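Local coordinates for protein probable amidase (Thermus thermophilus, PDB 2DC0) that is a probable amidase, a member of the amidase family, whose fold is built round a large mixed beta-sheet combined with many helices, at residues L197-S202 and Y291-I296; P90-P95 and R295-A300. One frame throughout, in Å; residues are numbered along the deposited sequence.

In the fold
Following the chain from the N terminus, residues 90-95 come first, in the loop between strand 69-73 and helix 99-106. Residues 197-202 follow in the loop between strands 182-185 and 206-210. The last turns of helix 281-296 then meet loop 197-202, and the junction from Ile296 to Ala300, into helix 298-303, meets loop 90-95. Interaction 2 closes the longer loop, with 199 residues between its segments; interaction 1 closes one of 88 residues and nests inside it. The two share Arg295 and Ile296, and Leu197 packs on Leu91, Pro92, Leu94 and His297. A strand-to-strand loop and a strand-to-helix loop are thus tied to the end of helix 281-296, the second also to helix 298-303.

Interaction 1: residues L197-S202 and Y291-I296; sequences LPLSRS and YEAARI
Leu199 and Ala293 mark the closest backbone approach, 4.8 Å between their CA atoms, where the irregular chain of 197-202 passes the last turns of helix 281-296. In this amidase fold the contact fastens a loop joining two strands of the central mixed sheet to a helix. Leu199 O sits against the helix backbone and receives a CA-H...O contact from Ala293 CA at 3.2 Å. The side chain of Leu199 starts out away from the helix, but chi1 of 177° sets CG anti to the backbone N, and chi2 near 60° brings CD1 within 3.6 Å of Ala293 CB. One turn farther along the helix, Ile296 CD1 meets Pro198 CG at 3.8 Å, the two side chains crossing obliquely.

The polar half centres on Glu292, whose extended chain reaches between two serines. Its OE1 accepts twice: Ser200 OG approaches from above the carboxylate plane at 2.6 Å, and the backbone N of Ser202 donates to the syn lone pair of OE1, in a long but nearly straight bond of 3.3 Å. Its OE2 also accepts from Tyr327 OH, so several donors hold the buried carboxylate and probably stabilise its charged form. Arg201 turns instead to a salt bridge with Asp329 of the second subunit. Ser202 OG, also bonded to Arg334, donates to Glu292 OE2 at 2.8 Å from the syn side, 24° out of the carboxylate plane.

Interaction 2: residues P90-P95 and R295-A300; sequences PLPPLP and RIHEKA
Pro90 and Ala300 pack against each other at one end of the contact, the proline ring placing CG 3.6 Å from Ala300 CB. Ala300 CB also lies 3.5 Å from Pro90 O, so that it meets both the ring and the carbonyl of one residue. Ala300 directs its CB at the loop from the first turn of helix 298-303, and Pro90 also touches His304 farther along the chain.

At the other end Pro92 points its ring at the helix junction. Pro92 CG rests 3.6 Å from Ile296 O, over the end of helix 281-296, and 4.0 Å from Ile296 CG2. The latter branch stands anti to the backbone N of Ile296, and the two side chains cross at about a right angle. Pro92 packs on Leu197 as well.

Between these two proline contacts lies the joint that separates consecutive helices in this amidase fold. His297 is the first residue to depart from helical geometry after helix 281-296 (phi -103°, psi 20°), and it is also the N-cap position of helix 298-303. The proline-rich loop 90-95, extended and without regular secondary structure, runs past this break. No direct hydrogen bond joins the two segments; a water does so instead. It donates to Pro90 O at 2.8 Å and lies 2.8 Å from His297 ND1, giving the imidazole a polar link to the loop backbone.

Apolar groups also pack against the histidine ring. Ile296 CG2 lies over one face, offset toward the rim. Although Leu91 sets out away from the helices, its CD2 turns back to the ring edge, near the ring plane, 4.3 Å from His297 CE1.

Interaction 1: residues L197-S202 and Y291-I296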
ATOM      1  N   LEU A 197      -7.244   3.019 -21.892  1.00 19.89           N
ATOM      2  CA  LEU A 197      -8.484   2.451 -21.387  1.00 20.31           C
ATOM      3  C   LEU A 197      -8.178   1.741 -20.076  1.00 20.68           C
ATOM      4  O   LEU A 197      -7.361   0.829 -20.034  1.00 20.95           O
ATOM      5  CB  LEU A 197      -9.060   1.439 -22.374  1.00 19.63           C
ATOM      6  CG  LEU A 197     -10.279   0.685 -21.847  1.00 17.87           C
ATOM      7  CD1 LEU A 197     -11.471   1.640 -21.734  1.00 19.08           C
ATOM      8  CD2 LEU A 197     -10.613  -0.462 -22.779  1.00 18.50           C
ATOM      9  N   PRO A 198      -8.824   2.156 -18.984  1.00 21.03           N
ATOM     10  CA  PRO A 198      -8.551   1.489 -17.709  1.00 19.28           C
ATOM     11  C   PRO A 198      -9.384   0.224 -17.473  1.00 20.00           C
ATOM     12  O   PRO A 198     -10.401  -0.005 -18.134  1.00 17.21           O
ATOM     13  CB  PRO A 198      -8.850   2.581 -16.684  1.00 22.27           C
ATOM     14  CG  PRO A 198      -9.975   3.348 -17.330  1.00 21.93           C
ATOM     15  CD  PRO A 198      -9.570   3.414 -18.793  1.00 21.00           C
ATOM     16  N   LEU A 199      -8.921  -0.620 -16.556  1.00 18.06           N
ATOM     17  CA  LEU A 199      -9.661  -1.818 -16.183  1.00 19.63           C
ATOM     18  C   LEU A 199      -9.951  -1.552 -14.710  1.00 19.60           C
ATOM     19  O   LEU A 199     -11.094  -1.354 -14.308  1.00 19.84           O
ATOM     20  CB  LEU A 199      -8.809  -3.077 -16.337  1.00 18.39           C
ATOM     21  CG  LEU A 199      -9.482  -4.386 -15.896  1.00 18.35           C
ATOM     22  CD1 LEU A 199     -10.746  -4.645 -16.708  1.00 18.16           C
ATOM     23  CD2 LEU A 199      -8.495  -5.540 -16.074  1.00 19.82           C
ATOM     24  N   SER A 200      -8.885  -1.534 -13.920  1.00 18.66           N
ATOM     25  CA  SER A 200      -8.958  -1.243 -12.498  1.00 19.07           C
ATOM     26  C   SER A 200      -7.935  -0.133 -12.280  1.00 21.01           C
ATOM     27  O   SER A 200      -6.738  -0.394 -12.230  1.00 19.54           O
ATOM     28  CB  SER A 200      -8.567  -2.471 -11.678  1.00 20.36           C
ATOM     29  OG  SER A 200      -8.416  -2.131 -10.310  1.00 22.82           O
ATOM     30  N   ARG A 201      -8.404   1.105 -12.165  1.00 20.84           N
ATOM     31  CA  ARG A 201      -7.502   2.232 -11.980  1.00 22.53           C
ATOM     32  C   ARG A 201      -6.526   2.111 -10.814  1.00 21.78           C
ATOM     33  O   ARG A 201      -5.404   2.595 -10.911  1.00 22.01           O
ATOM     34  CB  ARG A 201      -8.300   3.529 -11.831  1.00 22.91           C
ATOM     35  CG  ARG A 201      -9.009   3.993 -13.099  1.00 28.43           C
ATOM     36  CD  ARG A 201      -9.945   5.149 -12.781  1.00 33.47           C
ATOM     37  NE  ARG A 201      -9.230   6.267 -12.172  1.00 40.12           N
ATOM     38  CZ  ARG A 201      -9.798   7.180 -11.387  1.00 42.40           C
ATOM     39  NH1 ARG A 201     -11.096   7.107 -11.111  1.00 43.77           N
ATOM     40  NH2 ARG A 201      -9.067   8.163 -10.877  1.00 43.18           N
ATOM     41  N   SER A 202      -6.934   1.475  -9.717  1.00 21.58           N
ATOM     42  CA  SER A 202      -6.045   1.357  -8.561  1.00 21.26           C
ATOM     43  C   SER A 202      -5.187   0.096  -8.591  1.00 21.99           C
ATOM     44  O   SER A 202      -4.441  -0.177  -7.649  1.00 21.46           O
ATOM     45  CB  SER A 202      -6.850   1.398  -7.254  1.00 19.80           C
ATOM     46  OG  SER A 202      -7.639   0.236  -7.089  1.00 20.28           O
ATOM     47  N   TYR A 291     -15.314  -4.901  -9.575  1.00 17.34           N
ATOM     48  CA  TYR A 291     -16.129  -3.761  -9.176  1.00 17.68           C
ATOM     49  C   TYR A 291     -15.715  -2.527  -9.969  1.00 17.85           C
ATOM     50  O   TYR A 291     -16.562  -1.848 -10.555  1.00 18.15           O
ATOM     51  CB  TYR A 291     -15.974  -3.458  -7.683  1.00 20.28           C
ATOM     52  CG  TYR A 291     -16.797  -2.264  -7.228  1.00 20.44           C
ATOM     53  CD1 TYR A 291     -18.135  -2.412  -6.860  1.00 23.31           C
ATOM     54  CD2 TYR A 291     -16.248  -0.980  -7.205  1.00 22.73           C
ATOM     55  CE1 TYR A 291     -18.911  -1.312  -6.483  1.00 22.58           C
ATOM     56  CE2 TYR A 291     -17.014   0.130  -6.828  1.00 23.77           C
ATOM     57  CZ  TYR A 291     -18.345  -0.049  -6.471  1.00 24.32           C
ATOM     58  OH  TYR A 291     -19.108   1.034  -6.109  1.00 27.27           O
ATOM     59  N   GLU A 292     -14.415  -2.232  -9.983  1.00 16.61           N
ATOM     60  CA  GLU A 292     -13.917  -1.059 -10.703  1.00 17.40           C
ATOM     61  C   GLU A 292     -14.120  -1.192 -12.208  1.00 18.53           C
ATOM     62  O   GLU A 292     -14.513  -0.228 -12.869  1.00 18.43           O
ATOM     63  CB  GLU A 292     -12.422  -0.812 -10.406  1.00 17.51           C
ATOM     64  CG  GLU A 292     -12.109  -0.462  -8.946  1.00 16.93           C
ATOM     65  CD  GLU A 292     -10.670   0.026  -8.728  1.00 19.84           C
ATOM     66  OE1 GLU A 292      -9.830  -0.095  -9.644  1.00 18.70           O
ATOM     67  OE2 GLU A 292     -10.377   0.529  -7.625  1.00 17.96           O
ATOM     68  N   ALA A 293     -13.861  -2.383 -12.746  1.00 16.57           N
ATOM     69  CA  ALA A 293     -14.004  -2.616 -14.181  1.00 17.91           C
ATOM     70  C   ALA A 293     -15.451  -2.458 -14.638  1.00 18.56           C
ATOM     71  O   ALA A 293     -15.721  -1.900 -15.705  1.00 16.87           O
ATOM     72  CB  ALA A 293     -13.491  -4.009 -14.540  1.00 16.83           C
ATOM     73  N   ALA A 294     -16.383  -2.954 -13.832  1.00 17.45           N
ATOM     74  CA  ALA A 294     -17.791  -2.852 -14.185  1.00 19.84           C
ATOM     75  C   ALA A 294     -18.248  -1.393 -14.244  1.00 19.96           C
ATOM     76  O   ALA A 294     -19.071  -1.031 -15.081  1.00 21.11           O
ATOM     77  CB  ALA A 294     -18.642  -3.630 -13.190  1.00 20.06           C
ATOM     78  N   ARG A 295     -17.715  -0.552 -13.366  1.00 18.80           N
ATOM     79  CA  ARG A 295     -18.120   0.842 -13.368  1.00 20.85           C
ATOM     80  C   ARG A 295     -17.549   1.586 -14.576  1.00 21.21           C
ATOM     81  O   ARG A 295     -18.092   2.603 -15.004  1.00 22.11           O
ATOM     82  CB  ARG A 295     -17.719   1.514 -12.049  1.00 21.96           C
ATOM     83  CG  ARG A 295     -18.320   0.817 -10.809  1.00 23.46           C
ATOM     84  CD  ARG A 295     -19.831   0.660 -10.973  1.00 23.90           C
ATOM     85  NE  ARG A 295     -20.537  -0.003  -9.870  1.00 23.32           N
ATOM     86  CZ  ARG A 295     -20.381  -1.275  -9.509  1.00 25.03           C
ATOM     87  NH1 ARG A 295     -19.514  -2.059 -10.144  1.00 24.23           N
ATOM     88  NH2 ARG A 295     -21.142  -1.788  -8.546  1.00 21.27           N
ATOM     89  N   ILE A 296     -16.458   1.077 -15.137  1.00 21.78           N
ATOM     90  CA  ILE A 296     -15.877   1.704 -16.319  1.00 20.89           C
ATOM     91  C   ILE A 296     -16.764   1.450 -17.531  1.00 19.87           C
ATOM     92  O   ILE A 296     -17.010   2.346 -18.331  1.00 19.66           O
ATOM     93  CB  ILE A 296     -14.494   1.127 -16.644  1.00 23.11           C
ATOM     94  CG1 ILE A 296     -13.506   1.511 -15.543  1.00 23.82           C
ATOM     95  CG2 ILE A 296     -14.034   1.621 -18.020  1.00 20.58           C
ATOM     96  CD1 ILE A 296     -13.223   3.024 -15.331  1.00 23.38           C
TER

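Interaction 2: residues P90-P95 and R295-A300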
ATOM      1  N   PRO A  90     -19.152  -0.412 -27.246  1.00 26.59           N
ATOM      2  CA  PRO A  90     -18.634   0.956 -27.300  1.00 26.53           C
ATOM      3  C   PRO A  90     -17.688   1.184 -26.120  1.00 26.16           C
ATOM      4  O   PRO A  90     -17.855   0.582 -25.056  1.00 25.63           O
ATOM      5  CB  PRO A  90     -19.900   1.809 -27.213  1.00 26.56           C
ATOM      6  CG  PRO A  90     -20.821   0.955 -26.387  1.00 28.64           C
ATOM      7  CD  PRO A  90     -20.603  -0.417 -26.990  1.00 26.81           C
ATOM      8  N   LEU A  91     -16.690   2.039 -26.309  1.00 24.83           N
ATOM      9  CA  LEU A  91     -15.732   2.323 -25.246  1.00 26.03           C
ATOM     10  C   LEU A  91     -15.889   3.746 -24.716  1.00 26.63           C
ATOM     11  O   LEU A  91     -16.410   4.624 -25.409  1.00 26.08           O
ATOM     12  CB  LEU A  91     -14.302   2.135 -25.770  1.00 25.06           C
ATOM     13  CG  LEU A  91     -13.951   0.738 -26.303  1.00 26.10           C
ATOM     14  CD1 LEU A  91     -12.545   0.745 -26.877  1.00 26.34           C
ATOM     15  CD2 LEU A  91     -14.074  -0.285 -25.179  1.00 25.32           C
ATOM     16  N   PRO A  92     -15.447   3.991 -23.472  1.00 26.17           N
ATOM     17  CA  PRO A  92     -15.553   5.337 -22.900  1.00 26.95           C
ATOM     18  C   PRO A  92     -14.683   6.255 -23.747  1.00 27.17           C
ATOM     19  O   PRO A  92     -13.851   5.783 -24.515  1.00 25.60           O
ATOM     20  CB  PRO A  92     -14.990   5.164 -21.490  1.00 26.77           C
ATOM     21  CG  PRO A  92     -15.280   3.730 -21.177  1.00 27.58           C
ATOM     22  CD  PRO A  92     -14.939   3.036 -22.475  1.00 25.96           C
ATOM     23  N   PRO A  93     -14.853   7.578 -23.608  1.00 28.23           N
ATOM     24  CA  PRO A  93     -14.059   8.536 -24.381  1.00 28.74           C
ATOM     25  C   PRO A  93     -12.567   8.465 -24.057  1.00 28.22           C
ATOM     26  O   PRO A  93     -12.168   8.419 -22.893  1.00 27.20           O
ATOM     27  CB  PRO A  93     -14.676   9.879 -23.995  1.00 30.07           C
ATOM     28  CG  PRO A  93     -15.121   9.640 -22.588  1.00 31.65           C
ATOM     29  CD  PRO A  93     -15.750   8.276 -22.669  1.00 29.41           C
ATOM     30  N   LEU A  94     -11.746   8.447 -25.099  1.00 27.27           N
ATOM     31  CA  LEU A  94     -10.302   8.388 -24.933  1.00 27.03           C
ATOM     32  C   LEU A  94      -9.634   9.411 -25.833  1.00 25.53           C
ATOM     33  O   LEU A  94     -10.175   9.782 -26.870  1.00 25.32           O
ATOM     34  CB  LEU A  94      -9.786   6.994 -25.292  1.00 26.65           C
ATOM     35  CG  LEU A  94     -10.217   5.853 -24.370  1.00 28.40           C
ATOM     36  CD1 LEU A  94      -9.918   4.518 -25.033  1.00 28.06           C
ATOM     37  CD2 LEU A  94      -9.491   5.971 -23.035  1.00 27.91           C
ATOM     38  N   PRO A  95      -8.446   9.887 -25.442  1.00 25.63           N
ATOM     39  CA  PRO A  95      -7.734  10.870 -26.258  1.00 25.58           C
ATOM     40  C   PRO A  95      -7.132  10.201 -27.494  1.00 25.83           C
ATOM     41  O   PRO A  95      -7.171   8.973 -27.630  1.00 24.49           O
ATOM     42  CB  PRO A  95      -6.674  11.406 -25.299  1.00 25.39           C
ATOM     43  CG  PRO A  95      -6.367  10.199 -24.459  1.00 25.28           C
ATOM     44  CD  PRO A  95      -7.744   9.657 -24.168  1.00 24.48           C
ATOM     45  N   ARG A 295     -17.715  -0.552 -13.366  1.00 18.80           N
ATOM     46  CA  ARG A 295     -18.120   0.842 -13.368  1.00 20.85           C
ATOM     47  C   ARG A 295     -17.549   1.586 -14.576  1.00 21.21           C
ATOM     48  O   ARG A 295     -18.092   2.603 -15.004  1.00 22.11           O
ATOM     49  CB  ARG A 295     -17.719   1.514 -12.049  1.00 21.96           C
ATOM     50  CG  ARG A 295     -18.320   0.817 -10.809  1.00 23.46           C
ATOM     51  CD  ARG A 295     -19.831   0.660 -10.973  1.00 23.90           C
ATOM     52  NE  ARG A 295     -20.537  -0.003  -9.870  1.00 23.32           N
ATOM     53  CZ  ARG A 295     -20.381  -1.275  -9.509  1.00 25.03           C
ATOM     54  NH1 ARG A 295     -19.514  -2.059 -10.144  1.00 24.23           N
ATOM     55  NH2 ARG A 295     -21.142  -1.788  -8.546  1.00 21.27           N
ATOM     56  N   ILE A 296     -16.458   1.077 -15.137  1.00 21.78           N
ATOM     57  CA  ILE A 296     -15.877   1.704 -16.319  1.00 20.89           C
ATOM     58  C   ILE A 296     -16.764   1.450 -17.531  1.00 19.87           C
ATOM     59  O   ILE A 296     -17.010   2.346 -18.331  1.00 19.66           O
ATOM     60  CB  ILE A 296     -14.494   1.127 -16.644  1.00 23.11           C
ATOM     61  CG1 ILE A 296     -13.506   1.511 -15.543  1.00 23.82           C
ATOM     62  CG2 ILE A 296     -14.034   1.621 -18.020  1.00 20.58           C
ATOM     63  CD1 ILE A 296     -13.223   3.024 -15.331  1.00 23.38           C
ATOM     64  N   HIS A 297     -17.240   0.216 -17.651  1.00 20.50           N
ATOM     65  CA  HIS A 297     -18.066  -0.195 -18.782  1.00 21.32           C
ATOM     66  C   HIS A 297     -19.546  -0.288 -18.454  1.00 22.59           C
ATOM     67  O   HIS A 297     -20.305  -0.939 -19.170  1.00 23.77           O
ATOM     68  CB  HIS A 297     -17.575  -1.550 -19.286  1.00 19.96           C
ATOM     69  CG  HIS A 297     -16.139  -1.544 -19.703  1.00 19.59           C
ATOM     70  ND1 HIS A 297     -15.723  -1.073 -20.930  1.00 19.02           N
ATOM     71  CD2 HIS A 297     -15.015  -1.900 -19.036  1.00 17.34           C
ATOM     72  CE1 HIS A 297     -14.404  -1.138 -21.001  1.00 18.18           C
ATOM     73  NE2 HIS A 297     -13.951  -1.636 -19.864  1.00 16.87           N
ATOM     74  N   GLU A 298     -19.953   0.373 -17.380  1.00 24.65           N
ATOM     75  CA  GLU A 298     -21.342   0.343 -16.943  1.00 26.51           C
ATOM     76  C   GLU A 298     -22.350   0.794 -18.006  1.00 26.77           C
ATOM     77  O   GLU A 298     -23.367   0.135 -18.220  1.00 26.82           O
ATOM     78  CB  GLU A 298     -21.489   1.192 -15.682  1.00 27.14           C
ATOM     79  CG  GLU A 298     -22.891   1.240 -15.133  1.00 31.09           C
ATOM     80  CD  GLU A 298     -22.927   1.709 -13.693  1.00 32.14           C
ATOM     81  OE1 GLU A 298     -22.203   2.669 -13.353  1.00 33.38           O
ATOM     82  OE2 GLU A 298     -23.687   1.115 -12.905  1.00 35.23           O
ATOM     83  N   LYS A 299     -22.065   1.909 -18.668  1.00 26.97           N
ATOM     84  CA  LYS A 299     -22.955   2.424 -19.700  1.00 28.98           C
ATOM     85  C   LYS A 299     -23.082   1.435 -20.859  1.00 28.32           C
ATOM     86  O   LYS A 299     -24.190   1.060 -21.250  1.00 26.76           O
ATOM     87  CB  LYS A 299     -22.437   3.772 -20.206  1.00 30.55           C
ATOM     88  CG  LYS A 299     -23.346   4.469 -21.203  1.00 35.50           C
ATOM     89  CD  LYS A 299     -22.822   5.860 -21.531  1.00 38.12           C
ATOM     90  CE  LYS A 299     -23.777   6.617 -22.444  1.00 40.87           C
ATOM     91  NZ  LYS A 299     -23.955   5.937 -23.762  1.00 42.28           N
ATOM     92  N   ALA A 300     -21.948   1.001 -21.400  1.00 27.21           N
ATOM     93  CA  ALA A 300     -21.958   0.059 -22.516  1.00 28.10           C
ATOM     94  C   ALA A 300     -22.636  -1.262 -22.153  1.00 29.25           C
ATOM     95  O   ALA A 300     -23.321  -1.863 -22.982  1.00 28.28           O
ATOM     96  CB  ALA A 300     -20.535  -0.206 -22.994  1.00 28.21           C
TER
HETATM   97  O   HOH W   1     -17.264   0.857 -22.328  1.00 23.23           O